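Local coordinates for peptidase M42 (Thaumarchaeota archaeon SCGC AB-539-E09, PDB 5DS0), which probably acts as a cobalt-binding aminopeptidase of the M42 family, trimming amino-terminal residues from peptides within a twelve-subunit TET particle, at residues 25-30 and 208-213; 37-42 and 194-199; 74-77 and 83-86; 100-105 and 109-114. All blocks are in the same frame, centred on the assembly; numbering follows the deposited sequence.

Contact 1 (25-30 and 208-213); sequences EVNAIC and GSATVQ
N27 on helix 24-34 stands over A210 of strand 205-211, their CA atoms 7.2 Å apart, so side chains rather than backbones bridge helix and strand. The N27 carboxamide does most of the reaching. Its ND2 gives A210 O a weak, bent hydrogen bond, 3.5 Å long with 140° at the hydrogen, while ND2 also donates to G47 O, its stronger partner. On the other arm OD1 accepts from T67 OG1 and lies 4.0 Å from A210 CB, the methyl that points back at the helix. With CG anti to the carbonyl carbon (chi1 -82°), the amide is directed at the strand. This is helix-on-sheet packing in the metallopeptidase domain: A210 pairs with V49 in the mixed sheet, and the chain runs on from Q213 directly into the cobalt ligands E214 and E215. The V212 side chain, about 12 Å from a cobalt ion, slants past the amide and puts CG1 3.8 Å from N27 ND2. Replacing N27 by an alanine would probably leave A210 O and G47 O without their N-H donor and T67 OG1 without its acceptor, and open a gap between helix and strand. All three touching residues are buried, and the bonds to G47 and T67 satisfy the amide there. V26 and C30, on the same helix, pack against L13 of helix 2-15.

Contact 2 (37-42 and 194-199); sequences YADEVV and RMKDQG
The end of helix 179-197 and the approach to strand 40-43 meet here, K196 and D197 on one side, Y37 and D39 on the other. The helix closes in a Schellman motif: G199, with positive phi, is its C-prime residue, and G199 N bonds to K196 O at 3.1 Å. The strand starts with a classic beta bulge in which D39 and E40 both face I52. Between these two features K196 makes the crossing. Its CG is anti to the backbone N (chi1 -178°), which directs the chain over the Y37 backbone. A bend at chi2 brings CD to 3.5 Å from Y37 O, and the chain then runs extended to put NZ 3.7 Å from D39 OD1, a long salt bridge. The other D39 oxygen, OD2, accepts from K54 N, which ties the carboxylate to the strand side. One residue on from K196, D197 turns its carboxylate to the Y37 ring, OD1 and OD2 of D197 each 4.0 Å from Y37 CE1. The two planes stand 80° apart, nearly perpendicular, and D197 OD2 has its own salt bridge to R193. D39, K196 and D197 are exposed, so the contact lies at the surface. Beneath it R194 and the selenomethionine M195 pack against helix 333-349, while A38 and V41 lean on F51 of strand 49-53, next to strand 40-43 in the mixed sheet.

Contact 3 (74-77 and 83-86); sequences VSSI and LTFN
A classic beta bulge interrupts the hairpin of strands 71-77 and 82-88, where S75 and S76 both face T84. Three hydroxyls meet at the bulge. T84 OG1 sits between the two serines, hydrogen-bonded to S75 OG at 2.5 Å and to S76 OG at 2.6 Å. The T84 rotamer (chi1 58°) sets OG1 between its own backbone N and carbonyl carbon, swung toward both serines, while the methyl CG2 stays near S76 OG. The backbone frames the cluster: S75 N donates to T84 O at 2.9 Å, nearly straight at 171°, and T84 N donates to S76 O at 3.1 Å. On the opposite face I77 and L83 lie side by side pointing the same way, CG1 of I77 3.8 Å from CD2 of L83. Beyond the bulge N86 brings ND2 up to S75 CB, but its polar partner is Q294 OE1 of the second subunit. That neighbour also covers the hydroxyl face, its H250 packing on S76 and T84. The bulge sets two serines opposite T84 where the second subunit packs, within a hairpin of the closed six-stranded antiparallel barrel that accompanies the catalytic domain in M42 peptidases.

Contact 4 (100-105 and 109-114); sequences RVVVRT and MVHGII
The H111 imidazole has V102 over one face, by its CG2 methyl, with V102 CB 4.0 Å from ring atom ND1; the W162 ring meets it with planes at about 80°. A second flat group, the R100 guanidinium, sits on an extended chain, and its NH2 donates to S163 OG and P164 O of the third subunit. On the same face as H111, the selenomethionine M109 is bent at chi2 (-59°), which folds SE back to 3.7 Å from V102 CG2 and lays CE alongside R104, 3.9 Å from its CD; the R104 tip continues to E25. The other face is aliphatic. V101 CG1 touches I114 CD1 at 3.8 Å, the two side chains crossing at about a right angle, and V101 CG2 lies 3.7 Å from G112 O. Replacing V101 by an alanine would strip both methyls and probably leave a gap beside I114 and the G112 carbonyl, next to F72 and I159. Further along, V110 CG2 meets T105 CG2 at 3.9 Å. The backbones join through paired bonds: V101 N to G112 O and G112 N to V101 O, then V103 N to V110 O and V110 N to V103 O, the last two both 2.8 Å. With only three residues between the segments, this regular antiparallel pairing forms a beta hairpin, strands 100-105 and 108-115 of the closed six-stranded barrel.

In the fold
Contacts 1 and 2 belong to the metallopeptidase part, contacts 3 and 4 to the barrel. Contact 1 is buried and rests on one amide; contact 2, 16 Å away between centres, lies at the surface and uses the strand that follows helix 24-34 and the helix that precedes strand 205-211, with a long charge pair. The hairpins of contacts 3 and 4 share a sheet and touch through V74 CG2 and V103 CG1, 4.0 Å apart. Contact 3 is buried and adds a hydroxyl cluster facing the second subunit; contact 4, partly buried, combines backbone bonds with aliphatic packing and reaches the third through R100. Between the two parts, E25 OE1 of contact 1 bridges to R104 NH1 of contact 4 at 3.0 Å.

Contact 1 (25-30 and 208-213)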
# COMPACT_ATOMS: atom_id res chain seq x y z
N GLU C 25 -27.83 -41.98 10.41
CA GLU C 25 -27.09 -42.89 11.29
C GLU C 25 -27.13 -42.45 12.76
O GLU C 25 -27.31 -43.28 13.65
CB GLU C 25 -25.65 -43.04 10.82
CG GLU C 25 -25.41 -44.12 9.77
CD GLU C 25 -23.92 -44.41 9.52
OE1 GLU C 25 -23.57 -44.10 8.39
OE2 GLU C 25 -23.10 -44.92 10.36
N VAL C 26 -26.98 -41.15 12.99
CA VAL C 26 -26.91 -40.58 14.36
C VAL C 26 -28.31 -40.57 15.00
O VAL C 26 -28.48 -40.87 16.17
CB VAL C 26 -26.16 -39.20 14.42
CG1 VAL C 26 -26.95 -38.15 13.69
CG2 VAL C 26 -25.97 -38.73 15.86
N ASN C 27 -29.34 -40.29 14.22
CA ASN C 27 -30.69 -40.29 14.74
C ASN C 27 -31.21 -41.70 14.98
O ASN C 27 -32.09 -41.91 15.81
CB ASN C 27 -31.59 -39.44 13.85
CG ASN C 27 -31.48 -37.96 14.18
OD1 ASN C 27 -30.60 -37.54 14.93
ND2 ASN C 27 -32.37 -37.15 13.62
N ALA C 28 -30.68 -42.68 14.25
CA ALA C 28 -30.97 -44.09 14.50
C ALA C 28 -30.44 -44.50 15.87
O ALA C 28 -31.10 -45.22 16.61
CB ALA C 28 -30.35 -44.96 13.41
N ILE C 29 -29.25 -44.03 16.19
CA ILE C 29 -28.64 -44.30 17.49
C ILE C 29 -29.48 -43.74 18.62
O ILE C 29 -29.62 -44.36 19.68
CB ILE C 29 -27.21 -43.70 17.56
CG1 ILE C 29 -26.25 -44.55 16.72
CG2 ILE C 29 -26.71 -43.63 19.00
CD1 ILE C 29 -25.10 -43.77 16.14
N CYS C 30 -30.04 -42.56 18.38
CA CYS C 30 -30.92 -41.90 19.34
C CYS C 30 -32.21 -42.69 19.53
O CYS C 30 -32.63 -42.90 20.66
CB CYS C 30 -31.23 -40.47 18.91
SG CYS C 30 -29.80 -39.35 18.95
N GLY C 208 -38.69 -34.03 23.43
CA GLY C 208 -37.24 -33.99 23.34
C GLY C 208 -36.81 -34.25 21.93
O GLY C 208 -36.93 -35.36 21.43
N SER C 209 -36.25 -33.25 21.29
CA SER C 209 -36.05 -33.31 19.86
C SER C 209 -34.59 -33.26 19.42
O SER C 209 -33.84 -32.38 19.80
CB SER C 209 -36.83 -32.18 19.21
OG SER C 209 -36.89 -32.39 17.82
N ALA C 210 -34.22 -34.23 18.60
CA ALA C 210 -32.90 -34.27 17.97
C ALA C 210 -32.99 -33.70 16.56
O ALA C 210 -33.21 -34.43 15.59
CB ALA C 210 -32.40 -35.71 17.94
N THR C 211 -32.84 -32.39 16.46
CA THR C 211 -33.08 -31.68 15.21
C THR C 211 -31.97 -31.90 14.20
O THR C 211 -30.84 -32.23 14.56
CB THR C 211 -33.23 -30.17 15.47
OG1 THR C 211 -32.25 -29.73 16.42
CG2 THR C 211 -34.60 -29.86 16.02
N VAL C 212 -32.29 -31.66 12.94
CA VAL C 212 -31.33 -31.77 11.85
C VAL C 212 -31.06 -30.41 11.21
O VAL C 212 -31.83 -29.46 11.38
CB VAL C 212 -31.79 -32.77 10.75
CG1 VAL C 212 -31.87 -34.17 11.33
CG2 VAL C 212 -33.11 -32.35 10.13
N GLN C 213 -29.96 -30.34 10.48
CA GLN C 213 -29.62 -29.18 9.67
C GLN C 213 -29.60 -27.82 10.39
O GLN C 213 -29.95 -26.81 9.80
CB GLN C 213 -30.57 -29.12 8.45
CG GLN C 213 -30.36 -30.29 7.51
CD GLN C 213 -31.10 -30.15 6.20
OE1 GLN C 213 -31.03 -29.12 5.52
NE2 GLN C 213 -31.77 -31.20 5.81

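Contact 2 (37-42 and 194-199)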
# COMPACT_ATOMS: atom_id res chain seq x y z
N TYR C 37 -37.67 -45.70 26.79
CA TYR C 37 -37.93 -44.54 27.67
C TYR C 37 -38.96 -43.52 27.16
O TYR C 37 -39.51 -42.76 27.95
CB TYR C 37 -36.62 -43.81 27.99
CG TYR C 37 -35.55 -44.71 28.56
CD1 TYR C 37 -35.72 -45.32 29.80
CD2 TYR C 37 -34.38 -44.97 27.86
CE1 TYR C 37 -34.75 -46.15 30.33
CE2 TYR C 37 -33.40 -45.80 28.38
CZ TYR C 37 -33.59 -46.38 29.61
OH TYR C 37 -32.61 -47.21 30.12
N ALA C 38 -39.19 -43.47 25.85
CA ALA C 38 -40.12 -42.49 25.30
C ALA C 38 -41.50 -43.11 25.15
O ALA C 38 -41.62 -44.27 24.74
CB ALA C 38 -39.63 -41.99 23.96
N ASP C 39 -42.53 -42.34 25.45
CA ASP C 39 -43.90 -42.80 25.33
C ASP C 39 -44.35 -42.81 23.86
O ASP C 39 -45.24 -43.55 23.49
CB ASP C 39 -44.83 -41.95 26.19
CG ASP C 39 -44.45 -41.98 27.68
OD1 ASP C 39 -44.10 -43.07 28.19
OD2 ASP C 39 -44.48 -40.91 28.35
N GLU C 40 -43.71 -42.00 23.03
CA GLU C 40 -44.06 -41.92 21.61
C GLU C 40 -42.92 -41.23 20.86
O GLU C 40 -42.12 -40.52 21.47
CB GLU C 40 -45.37 -41.15 21.45
CG GLU C 40 -46.00 -41.19 20.06
CD GLU C 40 -47.19 -40.24 19.90
OE1 GLU C 40 -47.92 -40.00 20.90
OE2 GLU C 40 -47.40 -39.72 18.77
N VAL C 41 -42.83 -41.46 19.55
CA VAL C 41 -41.80 -40.85 18.72
C VAL C 41 -42.41 -40.21 17.47
O VAL C 41 -43.05 -40.88 16.68
CB VAL C 41 -40.77 -41.90 18.26
CG1 VAL C 41 -39.66 -41.25 17.44
CG2 VAL C 41 -40.19 -42.66 19.45
N VAL C 42 -42.19 -38.91 17.28
CA VAL C 42 -42.66 -38.23 16.08
C VAL C 42 -41.45 -37.70 15.31
O VAL C 42 -40.40 -37.43 15.90
CB VAL C 42 -43.65 -37.07 16.38
CG1 VAL C 42 -44.87 -37.59 17.13
CG2 VAL C 42 -42.99 -35.94 17.16
N ARG C 194 -33.89 -40.33 32.76
CA ARG C 194 -33.87 -40.26 34.21
C ARG C 194 -35.22 -39.98 34.83
O ARG C 194 -35.53 -40.47 35.91
CB ARG C 194 -32.86 -39.22 34.69
CG ARG C 194 -31.51 -39.92 34.90
CD ARG C 194 -30.19 -39.13 34.53
NE ARG C 194 -29.92 -38.11 35.53
CZ ARG C 194 -28.76 -37.49 35.76
NH1 ARG C 194 -28.77 -36.60 36.71
NH2 ARG C 194 -27.60 -37.71 35.09
N MSE C 195 -36.03 -39.19 34.15
CA MSE C 195 -37.37 -38.87 34.64
C MSE C 195 -38.23 -40.09 34.67
O MSE C 195 -39.00 -40.28 35.61
CB MSE C 195 -37.96 -37.76 33.77
CG MSE C 195 -37.25 -36.47 34.15
SE MSE C 195 -38.15 -34.89 33.42
CE MSE C 195 -38.91 -34.20 35.12
N LYS C 196 -38.12 -40.94 33.65
CA LYS C 196 -38.84 -42.19 33.64
C LYS C 196 -38.27 -43.15 34.68
O LYS C 196 -39.02 -43.66 35.51
CB LYS C 196 -38.85 -42.83 32.27
CG LYS C 196 -39.65 -44.12 32.25
CD LYS C 196 -40.41 -44.32 30.95
CE LYS C 196 -41.41 -45.46 31.07
NZ LYS C 196 -42.09 -45.69 29.77
N ASP C 197 -36.95 -43.36 34.67
CA ASP C 197 -36.30 -44.29 35.62
C ASP C 197 -36.57 -44.01 37.09
O ASP C 197 -36.75 -44.95 37.86
CB ASP C 197 -34.77 -44.31 35.42
CG ASP C 197 -34.32 -45.42 34.48
OD1 ASP C 197 -35.04 -46.43 34.32
OD2 ASP C 197 -33.23 -45.29 33.89
N GLN C 198 -36.62 -42.75 37.48
CA GLN C 198 -36.87 -42.38 38.87
C GLN C 198 -38.30 -41.92 39.13
O GLN C 198 -38.58 -41.31 40.16
CB GLN C 198 -35.90 -41.29 39.28
CG GLN C 198 -34.44 -41.63 39.03
CD GLN C 198 -33.52 -40.44 39.22
OE1 GLN C 198 -33.85 -39.49 39.95
NE2 GLN C 198 -32.37 -40.46 38.56
N GLY C 199 -39.19 -42.17 38.18
CA GLY C 199 -40.60 -41.77 38.27
C GLY C 199 -40.84 -40.31 38.66
O GLY C 199 -41.74 -40.02 39.43

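Contact 3 (74-77 and 83-86)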
# COMPACT_ATOMS: atom_id res chain seq x y z
N VAL C 74 -18.55 -33.86 -1.28
CA VAL C 74 -17.70 -33.99 -2.46
C VAL C 74 -18.27 -33.14 -3.60
O VAL C 74 -19.44 -33.30 -3.98
CB VAL C 74 -17.57 -35.45 -2.93
CG1 VAL C 74 -16.71 -35.55 -4.17
CG2 VAL C 74 -16.98 -36.31 -1.84
N SER C 75 -17.45 -32.25 -4.15
CA SER C 75 -17.88 -31.37 -5.24
C SER C 75 -17.32 -31.77 -6.61
O SER C 75 -17.85 -31.35 -7.62
CB SER C 75 -17.53 -29.91 -4.92
OG SER C 75 -16.14 -29.66 -4.97
N SER C 76 -16.27 -32.60 -6.63
CA SER C 76 -15.73 -33.14 -7.88
C SER C 76 -14.62 -34.14 -7.64
O SER C 76 -14.07 -34.20 -6.54
CB SER C 76 -15.18 -32.03 -8.77
OG SER C 76 -13.82 -31.74 -8.46
N ILE C 77 -14.31 -34.93 -8.66
CA ILE C 77 -13.11 -35.75 -8.69
C ILE C 77 -12.21 -35.19 -9.78
O ILE C 77 -12.59 -35.15 -10.93
CB ILE C 77 -13.40 -37.23 -9.02
CG1 ILE C 77 -14.27 -37.87 -7.95
CG2 ILE C 77 -12.11 -38.03 -9.12
CD1 ILE C 77 -15.74 -37.83 -8.29
N LEU C 83 -10.19 -35.15 -4.51
CA LEU C 83 -11.55 -34.68 -4.41
C LEU C 83 -11.53 -33.21 -4.08
O LEU C 83 -10.74 -32.80 -3.25
CB LEU C 83 -12.28 -35.43 -3.30
CG LEU C 83 -12.07 -36.94 -3.27
CD1 LEU C 83 -12.84 -37.57 -2.13
CD2 LEU C 83 -12.44 -37.62 -4.58
N THR C 84 -12.40 -32.43 -4.70
CA THR C 84 -12.70 -31.09 -4.21
C THR C 84 -13.93 -31.21 -3.34
O THR C 84 -14.67 -32.19 -3.45
CB THR C 84 -12.98 -30.10 -5.34
OG1 THR C 84 -14.09 -30.57 -6.13
CG2 THR C 84 -11.76 -29.96 -6.23
N PHE C 85 -14.16 -30.24 -2.47
CA PHE C 85 -15.29 -30.32 -1.55
C PHE C 85 -15.89 -28.95 -1.27
O PHE C 85 -15.20 -27.95 -1.34
CB PHE C 85 -14.85 -30.96 -0.24
CG PHE C 85 -13.76 -30.20 0.47
CD1 PHE C 85 -14.07 -29.17 1.34
CD2 PHE C 85 -12.45 -30.52 0.27
CE1 PHE C 85 -13.08 -28.45 1.99
CE2 PHE C 85 -11.44 -29.82 0.92
CZ PHE C 85 -11.75 -28.78 1.78
N ASN C 86 -17.17 -28.93 -0.90
CA ASN C 86 -17.75 -27.75 -0.29
C ASN C 86 -17.95 -28.02 1.18
O ASN C 86 -18.07 -29.17 1.60
CB ASN C 86 -19.07 -27.42 -0.95
CG ASN C 86 -18.88 -26.66 -2.25
OD1 ASN C 86 -18.24 -25.62 -2.27
ND2 ASN C 86 -19.42 -27.19 -3.34

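Contact 4 (100-105 and 109-114)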
# COMPACT_ATOMS: atom_id res chain seq x y z
N ARG C 100 -7.61 -35.38 8.97
CA ARG C 100 -8.17 -36.61 8.44
C ARG C 100 -9.66 -36.48 8.34
O ARG C 100 -10.33 -35.99 9.24
CB ARG C 100 -7.87 -37.78 9.36
CG ARG C 100 -6.39 -38.10 9.54
CD ARG C 100 -6.23 -38.78 10.87
NE ARG C 100 -4.90 -39.34 11.12
CZ ARG C 100 -4.53 -40.59 10.86
NH1 ARG C 100 -5.36 -41.42 10.24
NH2 ARG C 100 -3.31 -41.01 11.18
N VAL C 101 -10.20 -36.97 7.23
CA VAL C 101 -11.62 -36.99 7.02
C VAL C 101 -12.01 -38.36 6.54
O VAL C 101 -11.16 -39.17 6.17
CB VAL C 101 -12.07 -35.95 5.98
CG1 VAL C 101 -11.82 -34.53 6.50
CG2 VAL C 101 -11.38 -36.16 4.64
N VAL C 102 -13.31 -38.61 6.54
CA VAL C 102 -13.84 -39.84 5.98
C VAL C 102 -15.10 -39.53 5.16
O VAL C 102 -15.98 -38.80 5.60
CB VAL C 102 -14.06 -40.92 7.07
CG1 VAL C 102 -14.78 -40.37 8.28
CG2 VAL C 102 -14.84 -42.09 6.51
N VAL C 103 -15.14 -40.13 3.98
CA VAL C 103 -16.19 -39.92 3.01
C VAL C 103 -17.06 -41.15 3.01
O VAL C 103 -16.54 -42.26 2.97
CB VAL C 103 -15.59 -39.81 1.60
CG1 VAL C 103 -16.67 -39.46 0.59
CG2 VAL C 103 -14.49 -38.76 1.57
N ARG C 104 -18.37 -40.96 3.01
CA ARG C 104 -19.27 -42.11 2.92
C ARG C 104 -19.75 -42.31 1.49
O ARG C 104 -20.52 -41.51 0.97
CB ARG C 104 -20.47 -41.98 3.85
CG ARG C 104 -21.26 -43.27 3.96
CD ARG C 104 -22.42 -43.16 4.93
NE ARG C 104 -23.41 -42.19 4.45
CZ ARG C 104 -24.37 -41.65 5.20
NH1 ARG C 104 -24.50 -42.00 6.47
NH2 ARG C 104 -25.21 -40.77 4.66
N THR C 105 -19.26 -43.38 0.86
CA THR C 105 -19.66 -43.73 -0.49
C THR C 105 -20.66 -44.87 -0.46
O THR C 105 -20.96 -45.40 0.61
CB THR C 105 -18.44 -44.19 -1.33
OG1 THR C 105 -17.89 -45.39 -0.78
CG2 THR C 105 -17.38 -43.11 -1.34
N MSE C 109 -17.01 -46.52 3.88
CA MSE C 109 -16.17 -45.41 4.35
C MSE C 109 -14.86 -45.38 3.62
O MSE C 109 -14.17 -46.37 3.50
CB MSE C 109 -15.87 -45.54 5.84
CG MSE C 109 -17.11 -45.47 6.72
SE MSE C 109 -18.13 -43.78 6.50
CE MSE C 109 -19.74 -44.28 7.53
N VAL C 110 -14.51 -44.20 3.12
CA VAL C 110 -13.23 -43.99 2.46
C VAL C 110 -12.46 -42.88 3.16
O VAL C 110 -12.95 -41.77 3.28
CB VAL C 110 -13.44 -43.58 1.00
CG1 VAL C 110 -12.11 -43.25 0.33
CG2 VAL C 110 -14.18 -44.69 0.25
N HIS C 111 -11.25 -43.19 3.60
CA HIS C 111 -10.46 -42.23 4.36
C HIS C 111 -9.65 -41.34 3.46
O HIS C 111 -9.24 -41.75 2.38
CB HIS C 111 -9.55 -42.96 5.33
CG HIS C 111 -10.29 -43.72 6.36
ND1 HIS C 111 -10.80 -43.12 7.49
CD2 HIS C 111 -10.66 -45.01 6.41
CE1 HIS C 111 -11.43 -44.03 8.22
NE2 HIS C 111 -11.36 -45.18 7.58
N GLY C 112 -9.40 -40.13 3.94
CA GLY C 112 -8.61 -39.16 3.22
C GLY C 112 -8.05 -38.06 4.10
O GLY C 112 -8.29 -38.02 5.32
N ILE C 113 -7.30 -37.16 3.48
CA ILE C 113 -6.60 -36.11 4.16
C ILE C 113 -6.85 -34.81 3.44
O ILE C 113 -6.72 -34.75 2.23
CB ILE C 113 -5.10 -36.35 4.13
CG1 ILE C 113 -4.75 -37.69 4.77
CG2 ILE C 113 -4.36 -35.25 4.87
CD1 ILE C 113 -3.36 -38.16 4.43
N ILE C 114 -7.17 -33.75 4.18
CA ILE C 114 -7.32 -32.44 3.56
C ILE C 114 -5.93 -31.90 3.21
O ILE C 114 -5.02 -31.89 4.05
CB ILE C 114 -8.04 -31.46 4.48
CG1 ILE C 114 -9.45 -31.97 4.79
CG2 ILE C 114 -8.13 -30.10 3.83
CD1 ILE C 114 -10.23 -31.12 5.77